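Local coordinates for protein HTH-type transcriptional regulator mcbR (Escherichia coli UMEA 3718-1, PDB 4P9F) that represses expression of McbA by binding its promoter region, preventing colanic acid overproduction and mucoidy, and is important for biofilm formation, at residues A[5-10]-A[49-54]; A[13-18]-A[152-157]; A[29-34]-A[40-45]. All coordinates share one frame; numbering follows the deposited sequence.

In the fold
The three contacts differ in depth: contact 3 is farthest from the centre of the chain, contact 1 lies between, and contact 2 is nearest. Contact 2 is the buried one: it joins helix 6-19 to helix 143-156 of the FCD domain by apolar packing and a close backbone approach. Contact 1 uses the beginning of the same helix 6-19, but lies at the surface, where an arginine of helix 42-54 reaches across and its guanidinium meets helix 6-19. Contact 3, partly buried, holds the other end of helix 42-54 against helix 31-38 mostly through branched side chains. Helix 6-19 is shared by contacts 1 and 2, and helix 42-54 by contacts 1 and 3.

Contact 1 of 3, residues A[5-10]-A[49-54]; sequences SLTLQV and LLRLVS
A sparse surface contact joins the first turn of helix 6-19 to the last turns of helix 42-54, with Arg51 reaching over to Thr7 and Leu8 within the winged helix-turn-helix region of this GntR regulator. Its chain, extended from CG to NE, carries the guanidinium well out from its own helix, and this length is what closes the gap. There the CG2 methyl of Thr7 sits over the centre of one guanidinium face, 3.5 Å from Arg51 CZ, while the two side chains cross at about a right angle. Because CG2 of Thr7 is anti to its backbone N, OG1 takes a different direction and hydrogen-bonds to Glu47. Leu8 meets the same group with its backbone end: its CA lies 3.8 Å from Arg51 NH1, approached obliquely. No hydrogen bond links the two segments directly; the charge of Arg51 is instead met by a salt bridge from NH1 to Glu11, one turn farther along helix 6-19.

Each segment also has a side-chain bond of its own. Ser5 is the N-cap of helix 6-19, its OG accepting from Leu8 N at 3.1 Å with a nearly straight N-H...O angle of 164°. At the backbone of the arginine, Ser54 OG donates to Arg51 O at 2.6 Å, tilted 31° from the carbonyl plane. Ser54 of the second subunit also packs on Arg51, placing the contact beside the dimer partner. An alanine here would remove the flat group beneath the Thr7 methyl and is likely to leave Glu11 without its salt-bridge mate. The ion pair to Glu11 probably holds the guanidinium in position, and the threonine methyl adds van der Waals contact on its flat face, while the N-H groups point in the plane of the group.

Contact 2 of 3, residues A[13-18]-A[152-157]; sequences DLKHQL and LWVRMG
Val154 of the helical FCD domain packs between Lys15 and Leu18 of helix 6-19, making this a buried helix-to-helix joint between the effector domain fold and the winged helix-turn-helix region. The segments are 134 residues apart in the chain, so the contact brings together parts of a two-domain protein that are distant in sequence.

The apolar part is divided between the two methyls of Val154. CG1, anti to the backbone N (chi1 171°), faces Leu18 and lies 3.8 Å from its CD1, with Leu18 CB slightly farther away. CG2 turns to Lys15 instead, 4.0 Å from Lys15 CB and about as near the Lys15 backbone O. Only the root of the lysine takes part: its extended chain leads the amine away, toward a weak, long ion pair with Glu11. Ala57 also touches Val154, and Leu23 adds to the packing on Leu18.

The backbone part is tighter. At the end of helix 143-156, Gly157 brings its CA to within 5.0 Å of Leu18 CA. A standard beta carbon at Gly157 would fall 2.0 Å from Leu18 O, a clash, so an approach this close is probably possible only for a residue without a beta carbon. What meets that carbonyl oxygen instead is a C-H...O contact, Gly157 CA to Leu18 O at 3.0 Å, bent to 126° at the hydrogen.

Contact 3 of 3, residues A[29-34]-A[40-45]; sequences LITKNL and MSITPV
Leu34, which packs on Val45 across the contact, also makes the shortest polar bond within these segments: its backbone N donates to Ile30 O at 3.1 Å. Ile30 is the N-cap residue, so this bond closes the first turn of helix 31-38 where the chain leaves strand 28-30. A second polar tie fixes the neighbouring Thr31, whose OG1 is hydrogen-bonded to Gln64 O, in the turn between strands 59-61 and 65-67.

Between the segments themselves there are no hydrogen bonds, and the joint is made mostly by branched side chains. Val45 points toward helix 31-38 and works chiefly through CG1, which is anti to its backbone N (chi1 178°). That methyl lies 3.7 Å from Leu34 CD2, with Leu34 CG equally near, and 3.8 Å from Thr31 O. Thr31 adds its own methyl, CG2, which is 4.1 Å from Val45 CG1 on one hand and similarly distant from Ile42 CG2 on the other; it crosses Ile42 at about a right angle but slides past Val45 in the opposite direction. Ile42 stretches its longer branch farther along, setting CD1 3.8 Å from Lys32 CA and 3.9 Å from Lys32 CD. The lysine's chain is bent, which brings its CD methylene alongside Ile42 CD1 at the exposed edge of the contact. Ile42 and Val45 also touch Ala35 of helix 31-38.

Helix 31-38, the short turn through Met40 and the start of helix 42-54 are thereby packed together. This is the helix-turn-helix motif of a winged-helix DNA-binding domain, where the second helix usually serves for recognition.

Contact 1 of 3, residues A[5-10]-A[49-54]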
loop_
_atom_site.group_PDB
_atom_site.type_symbol
_atom_site.label_atom_id
_atom_site.label_comp_id
_atom_site.label_asym_id
_atom_site.label_seq_id
_atom_site.Cartn_x
_atom_site.Cartn_y
_atom_site.Cartn_z
ATOM N N SER A 5 -4.081 -2.357 22.549
ATOM C CA SER A 5 -4.352 -3.754 22.308
ATOM C C SER A 5 -3.036 -4.504 22.379
ATOM O O SER A 5 -2.027 -4.031 21.858
ATOM C CB SER A 5 -5.019 -3.907 20.938
ATOM O OG SER A 5 -4.768 -5.178 20.383
ATOM N N LEU A 6 -3.041 -5.679 23.003
ATOM C CA LEU A 6 -1.833 -6.498 23.075
ATOM C C LEU A 6 -1.478 -6.948 21.661
ATOM O O LEU A 6 -0.313 -7.018 21.261
ATOM C CB LEU A 6 -2.061 -7.709 24.002
ATOM C CG LEU A 6 -2.094 -7.363 25.493
ATOM C CD1 LEU A 6 -2.131 -8.640 26.379
ATOM C CD2 LEU A 6 -0.966 -6.389 25.887
ATOM N N THR A 7 -2.497 -7.312 20.905
ATOM C CA THR A 7 -2.255 -7.745 19.538
ATOM C C THR A 7 -1.615 -6.636 18.684
ATOM O O THR A 7 -0.661 -6.883 17.964
ATOM C CB THR A 7 -3.567 -8.163 18.880
ATOM O OG1 THR A 7 -4.213 -9.122 19.718
ATOM C CG2 THR A 7 -3.322 -8.748 17.448
ATOM N N LEU A 8 -2.117 -5.411 18.819
ATOM C CA LEU A 8 -1.581 -4.286 18.042
ATOM C C LEU A 8 -0.141 -3.994 18.450
ATOM O O LEU A 8 0.691 -3.676 17.608
ATOM C CB LEU A 8 -2.430 -3.022 18.238
ATOM C CG LEU A 8 -1.950 -1.736 17.522
ATOM C CD1 LEU A 8 -1.830 -1.985 16.004
ATOM C CD2 LEU A 8 -2.911 -0.569 17.817
ATOM N N GLN A 9 0.148 -4.146 19.745
ATOM C CA GLN A 9 1.468 -3.838 20.263
ATOM C C GLN A 9 2.495 -4.815 19.710
ATOM O O GLN A 9 3.580 -4.428 19.267
ATOM C CB GLN A 9 1.455 -3.896 21.795
ATOM C CG GLN A 9 2.712 -3.395 22.415
ATOM C CD GLN A 9 2.986 -1.964 22.004
ATOM O OE1 GLN A 9 4.024 -1.661 21.409
ATOM N NE2 GLN A 9 2.038 -1.076 22.300
ATOM N N VAL A 10 2.149 -6.090 19.706
ATOM C CA VAL A 10 3.039 -7.078 19.096
ATOM C C VAL A 10 3.188 -6.831 17.587
ATOM O O VAL A 10 4.271 -6.923 17.040
ATOM C CB VAL A 10 2.529 -8.525 19.325
ATOM C CG1 VAL A 10 3.450 -9.527 18.624
ATOM C CG2 VAL A 10 2.429 -8.839 20.847
ATOM N N LEU A 49 1.001 -12.010 14.102
ATOM C CA LEU A 49 1.724 -12.656 13.018
ATOM C C LEU A 49 0.813 -12.879 11.801
ATOM O O LEU A 49 1.228 -12.648 10.668
ATOM C CB LEU A 49 2.324 -13.977 13.514
ATOM C CG LEU A 49 3.450 -13.832 14.544
ATOM C CD1 LEU A 49 3.622 -15.130 15.349
ATOM C CD2 LEU A 49 4.764 -13.499 13.842
ATOM N N LEU A 50 -0.427 -13.302 12.042
ATOM C CA LEU A 50 -1.397 -13.540 10.963
ATOM C C LEU A 50 -1.800 -12.248 10.281
ATOM O O LEU A 50 -2.063 -12.246 9.078
ATOM C CB LEU A 50 -2.630 -14.280 11.488
ATOM C CG LEU A 50 -2.341 -15.750 11.799
ATOM C CD1 LEU A 50 -3.516 -16.424 12.505
ATOM C CD2 LEU A 50 -1.988 -16.479 10.503
ATOM N N ARG A 51 -1.835 -11.148 11.038
ATOM C CA ARG A 51 -2.081 -9.837 10.431
ATOM C C ARG A 51 -0.982 -9.507 9.414
ATOM O O ARG A 51 -1.253 -8.951 8.353
ATOM C CB ARG A 51 -2.114 -8.749 11.508
ATOM C CG ARG A 51 -3.374 -8.733 12.382
ATOM C CD ARG A 51 -3.312 -7.559 13.378
ATOM N NE ARG A 51 -4.505 -7.520 14.223
ATOM C CZ ARG A 51 -4.772 -6.560 15.096
ATOM N NH1 ARG A 51 -3.907 -5.558 15.261
ATOM N NH2 ARG A 51 -5.898 -6.613 15.795
ATOM N N LEU A 52 0.258 -9.859 9.741
ATOM C CA LEU A 52 1.372 -9.621 8.838
ATOM C C LEU A 52 1.318 -10.565 7.627
ATOM O O LEU A 52 1.622 -10.162 6.497
ATOM C CB LEU A 52 2.687 -9.755 9.603
ATOM C CG LEU A 52 2.906 -8.625 10.622
ATOM C CD1 LEU A 52 4.050 -8.940 11.574
ATOM C CD2 LEU A 52 3.199 -7.317 9.891
ATOM N N VAL A 53 0.896 -11.807 7.856
ATOM C CA VAL A 53 0.693 -12.747 6.760
ATOM C C VAL A 53 -0.340 -12.189 5.780
ATOM O O VAL A 53 -0.154 -12.268 4.578
ATOM C CB VAL A 53 0.259 -14.138 7.267
ATOM C CG1 VAL A 53 -0.318 -15.014 6.118
ATOM C CG2 VAL A 53 1.425 -14.819 7.974
ATOM N N SER A 54 -1.417 -11.607 6.300
ATOM C CA SER A 54 -2.508 -11.132 5.447
ATOM C C SER A 54 -2.080 -9.990 4.510
ATOM O O SER A 54 -2.714 -9.774 3.475
ATOM C CB SER A 54 -3.708 -10.693 6.295
ATOM O OG SER A 54 -3.431 -9.481 6.965
#

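Contact 2 of 3, residues A[13-18]-A[152-157]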
loop_
_atom_site.group_PDB
_atom_site.type_symbol
_atom_site.label_atom_id
_atom_site.label_comp_id
_atom_site.label_asym_id
_atom_site.label_seq_id
_atom_site.Cartn_x
_atom_site.Cartn_y
_atom_site.Cartn_z
ATOM N N ASP A 13 5.441 -3.835 16.924
ATOM C CA ASP A 13 6.834 -4.170 17.226
ATOM C C ASP A 13 7.454 -5.073 16.145
ATOM O O ASP A 13 8.604 -4.883 15.745
ATOM C CB ASP A 13 6.938 -4.804 18.609
ATOM C CG ASP A 13 6.700 -3.774 19.730
ATOM O OD1 ASP A 13 6.825 -2.556 19.451
ATOM O OD2 ASP A 13 6.388 -4.172 20.878
ATOM N N LEU A 14 6.694 -6.046 15.663
ATOM C CA LEU A 14 7.169 -6.873 14.561
ATOM C C LEU A 14 7.338 -6.045 13.271
ATOM O O LEU A 14 8.279 -6.260 12.517
ATOM C CB LEU A 14 6.215 -8.034 14.293
ATOM C CG LEU A 14 6.210 -9.153 15.338
ATOM C CD1 LEU A 14 5.033 -10.084 15.114
ATOM C CD2 LEU A 14 7.542 -9.907 15.314
ATOM N N LYS A 15 6.415 -5.127 12.996
ATOM C CA LYS A 15 6.579 -4.232 11.834
ATOM C C LYS A 15 7.873 -3.436 11.958
ATOM O O LYS A 15 8.630 -3.288 10.993
ATOM C CB LYS A 15 5.393 -3.289 11.706
ATOM C CG LYS A 15 4.104 -3.944 11.183
ATOM C CD LYS A 15 2.968 -2.891 11.071
ATOM C CE LYS A 15 1.685 -3.483 10.451
ATOM N NZ LYS A 15 0.555 -2.472 10.327
ATOM N N HIS A 16 8.130 -2.945 13.168
ATOM C CA HIS A 16 9.329 -2.162 13.436
ATOM C C HIS A 16 10.587 -3.006 13.224
ATOM O O HIS A 16 11.498 -2.592 12.515
ATOM C CB HIS A 16 9.282 -1.584 14.861
ATOM C CG HIS A 16 10.428 -0.671 15.176
ATOM N ND1 HIS A 16 11.573 -1.105 15.803
ATOM C CD2 HIS A 16 10.644 0.632 14.866
ATOM C CE1 HIS A 16 12.425 -0.098 15.920
ATOM N NE2 HIS A 16 11.885 0.965 15.355
ATOM N N GLN A 17 10.604 -4.206 13.803
ATOM C CA GLN A 17 11.722 -5.138 13.654
ATOM C C GLN A 17 11.980 -5.482 12.183
ATOM O O GLN A 17 13.118 -5.467 11.731
ATOM C CB GLN A 17 11.433 -6.443 14.413
ATOM C CG GLN A 17 11.338 -6.289 15.914
ATOM C CD GLN A 17 12.629 -5.789 16.517
ATOM O OE1 GLN A 17 12.662 -4.740 17.160
ATOM N NE2 GLN A 17 13.700 -6.546 16.327
ATOM N N LEU A 18 10.907 -5.760 11.439
ATOM C CA LEU A 18 11.021 -6.057 10.007
ATOM C C LEU A 18 11.588 -4.852 9.270
ATOM O O LEU A 18 12.557 -4.989 8.538
ATOM C CB LEU A 18 9.668 -6.467 9.418
ATOM C CG LEU A 18 9.180 -7.880 9.766
ATOM C CD1 LEU A 18 7.705 -8.027 9.415
ATOM C CD2 LEU A 18 10.008 -8.967 9.034
ATOM N N LEU A 152 5.356 -0.563 2.759
ATOM C CA LEU A 152 6.416 -0.898 1.805
ATOM C C LEU A 152 7.783 -1.000 2.499
ATOM O O LEU A 152 8.612 -1.823 2.125
ATOM C CB LEU A 152 6.428 0.127 0.675
ATOM C CG LEU A 152 5.195 0.019 -0.245
ATOM C CD1 LEU A 152 5.037 1.259 -1.148
ATOM C CD2 LEU A 152 5.280 -1.254 -1.116
ATOM N N TRP A 153 8.002 -0.196 3.535
ATOM C CA TRP A 153 9.224 -0.308 4.330
ATOM C C TRP A 153 9.309 -1.654 5.044
ATOM O O TRP A 153 10.396 -2.212 5.221
ATOM C CB TRP A 153 9.280 0.812 5.363
ATOM C CG TRP A 153 9.602 2.166 4.791
ATOM C CD1 TRP A 153 10.023 2.455 3.520
ATOM C CD2 TRP A 153 9.458 3.427 5.464
ATOM N NE1 TRP A 153 10.187 3.820 3.376
ATOM C CE2 TRP A 153 9.843 4.438 4.556
ATOM C CE3 TRP A 153 9.042 3.800 6.762
ATOM C CZ2 TRP A 153 9.833 5.796 4.896
ATOM C CZ3 TRP A 153 9.033 5.153 7.100
ATOM C CH2 TRP A 153 9.433 6.132 6.172
ATOM N N VAL A 154 8.158 -2.139 5.506
ATOM C CA VAL A 154 8.073 -3.460 6.128
ATOM C C VAL A 154 8.433 -4.544 5.111
ATOM O O VAL A 154 9.159 -5.470 5.433
ATOM C CB VAL A 154 6.667 -3.742 6.701
ATOM C CG1 VAL A 154 6.548 -5.209 7.147
ATOM C CG2 VAL A 154 6.357 -2.802 7.894
ATOM N N ARG A 155 7.927 -4.415 3.886
ATOM C CA ARG A 155 8.182 -5.393 2.820
ATOM C C ARG A 155 9.674 -5.412 2.422
ATOM O O ARG A 155 10.254 -6.465 2.228
ATOM C CB ARG A 155 7.311 -5.067 1.588
ATOM C CG ARG A 155 5.820 -5.268 1.806
ATOM C CD ARG A 155 5.450 -6.717 2.028
ATOM N NE ARG A 155 5.451 -7.550 0.817
ATOM C CZ ARG A 155 4.421 -7.590 -0.036
ATOM N NH1 ARG A 155 3.369 -6.806 0.164
ATOM N NH2 ARG A 155 4.438 -8.390 -1.085
HETATM N N MSE A 156 10.297 -4.243 2.292
HETATM C CA MSE A 156 11.708 -4.236 1.921
HETATM C C MSE A 156 12.619 -4.501 3.112
HETATM O O MSE A 156 13.790 -4.844 2.926
HETATM C CB MSE A 156 12.100 -2.920 1.262
HETATM C CG MSE A 156 12.107 -1.726 2.164
HETATM SE SE MSE A 156 12.626 -0.127 1.135
HETATM C CE MSE A 156 14.419 -0.511 0.838
ATOM N N GLY A 157 12.068 -4.360 4.318
ATOM C CA GLY A 157 12.805 -4.515 5.556
ATOM C C GLY A 157 13.856 -5.613 5.674
ATOM O O GLY A 157 14.966 -5.333 6.119
#

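Contact 3 of 3, residues A[29-34]-A[40-45]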
loop_
_atom_site.group_PDB
_atom_site.type_symbol
_atom_site.label_atom_id
_atom_site.label_comp_id
_atom_site.label_asym_id
_atom_site.label_seq_id
_atom_site.Cartn_x
_atom_site.Cartn_y
_atom_site.Cartn_z
ATOM N N LEU A 29 10.088 -18.078 12.349
ATOM C CA LEU A 29 9.566 -17.490 13.583
ATOM C C LEU A 29 8.578 -18.442 14.239
ATOM O O LEU A 29 7.558 -18.778 13.636
ATOM C CB LEU A 29 8.891 -16.152 13.282
ATOM C CG LEU A 29 9.699 -15.210 12.381
ATOM C CD1 LEU A 29 8.909 -13.919 12.075
ATOM C CD2 LEU A 29 11.056 -14.884 13.005
ATOM N N ILE A 30 8.825 -18.803 15.490
ATOM C CA ILE A 30 7.964 -19.764 16.183
ATOM C C ILE A 30 7.061 -18.997 17.150
ATOM O O ILE A 30 7.549 -18.333 18.071
ATOM C CB ILE A 30 8.795 -20.857 16.927
ATOM C CG1 ILE A 30 9.579 -21.714 15.923
ATOM C CG2 ILE A 30 7.901 -21.756 17.823
ATOM C CD1 ILE A 30 11.016 -21.323 15.772
ATOM N N THR A 31 5.753 -19.023 16.886
ATOM C CA THR A 31 4.767 -18.299 17.699
ATOM C C THR A 31 4.983 -18.484 19.216
ATOM O O THR A 31 5.027 -17.518 19.979
ATOM C CB THR A 31 3.348 -18.745 17.296
ATOM O OG1 THR A 31 3.227 -18.639 15.870
ATOM C CG2 THR A 31 2.286 -17.893 17.951
ATOM N N LYS A 32 5.141 -19.734 19.636
ATOM C CA LYS A 32 5.351 -20.084 21.037
ATOM C C LYS A 32 6.592 -19.395 21.645
ATOM O O LYS A 32 6.539 -18.902 22.774
ATOM C CB LYS A 32 5.480 -21.606 21.169
ATOM C CG LYS A 32 5.725 -22.089 22.590
ATOM C CD LYS A 32 4.524 -21.853 23.485
ATOM C CE LYS A 32 3.857 -23.167 23.876
ATOM N NZ LYS A 32 4.790 -24.112 24.567
ATOM N N ASN A 33 7.708 -19.395 20.914
ATOM C CA ASN A 33 8.928 -18.696 21.359
ATOM C C ASN A 33 8.661 -17.227 21.577
ATOM O O ASN A 33 9.118 -16.636 22.547
ATOM C CB ASN A 33 10.064 -18.816 20.340
ATOM C CG ASN A 33 10.672 -20.204 20.269
ATOM O OD1 ASN A 33 10.176 -21.153 20.857
ATOM N ND2 ASN A 33 11.759 -20.320 19.517
ATOM N N LEU A 34 7.948 -16.619 20.641
ATOM C CA LEU A 34 7.699 -15.185 20.738
ATOM C C LEU A 34 6.790 -14.891 21.938
ATOM O O LEU A 34 7.018 -13.939 22.665
ATOM C CB LEU A 34 7.070 -14.650 19.448
ATOM C CG LEU A 34 6.887 -13.123 19.424
ATOM C CD1 LEU A 34 8.165 -12.408 19.864
ATOM C CD2 LEU A 34 6.445 -12.661 18.007
HETATM N N MSE A 40 3.514 -13.337 27.148
HETATM C CA MSE A 40 2.110 -13.237 26.745
HETATM C C MSE A 40 1.482 -14.570 26.419
HETATM O O MSE A 40 2.174 -15.544 26.156
HETATM C CB MSE A 40 1.948 -12.360 25.503
HETATM C CG MSE A 40 2.175 -10.900 25.739
HETATM SE SE MSE A 40 1.873 -9.915 24.080
HETATM C CE MSE A 40 2.478 -8.192 24.750
ATOM N N SER A 41 0.152 -14.575 26.377
ATOM C CA SER A 41 -0.605 -15.664 25.773
ATOM C C SER A 41 -0.283 -15.785 24.291
ATOM O O SER A 41 0.100 -14.812 23.641
ATOM C CB SER A 41 -2.109 -15.458 25.956
ATOM O OG SER A 41 -2.392 -15.325 27.331
ATOM N N ILE A 42 -0.404 -17.000 23.778
ATOM C CA ILE A 42 -0.271 -17.271 22.346
ATOM C C ILE A 42 -1.209 -16.436 21.476
ATOM O O ILE A 42 -0.857 -16.020 20.361
ATOM C CB ILE A 42 -0.589 -18.772 22.059
ATOM C CG1 ILE A 42 0.474 -19.669 22.661
ATOM C CG2 ILE A 42 -0.612 -19.050 20.580
ATOM C CD1 ILE A 42 1.826 -19.383 22.134
ATOM N N THR A 43 -2.417 -16.213 21.985
ATOM C CA THR A 43 -3.476 -15.593 21.181
ATOM C C THR A 43 -3.132 -14.232 20.544
ATOM O O THR A 43 -3.228 -14.105 19.328
ATOM C CB THR A 43 -4.765 -15.449 22.004
ATOM O OG1 THR A 43 -5.173 -16.748 22.448
ATOM C CG2 THR A 43 -5.858 -14.820 21.159
ATOM N N PRO A 44 -2.695 -13.231 21.340
ATOM C CA PRO A 44 -2.397 -11.975 20.621
ATOM C C PRO A 44 -1.142 -12.061 19.739
ATOM O O PRO A 44 -1.059 -11.368 18.733
ATOM C CB PRO A 44 -2.175 -10.954 21.748
ATOM C CG PRO A 44 -1.726 -11.784 22.943
ATOM C CD PRO A 44 -2.496 -13.110 22.802
ATOM N N VAL A 45 -0.207 -12.931 20.100
ATOM C CA VAL A 45 1.025 -13.105 19.318
ATOM C C VAL A 45 0.708 -13.755 17.978
ATOM O O VAL A 45 1.103 -13.245 16.925
ATOM C CB VAL A 45 2.053 -13.941 20.100
ATOM C CG1 VAL A 45 3.313 -14.165 19.253
ATOM C CG2 VAL A 45 2.395 -13.195 21.405
#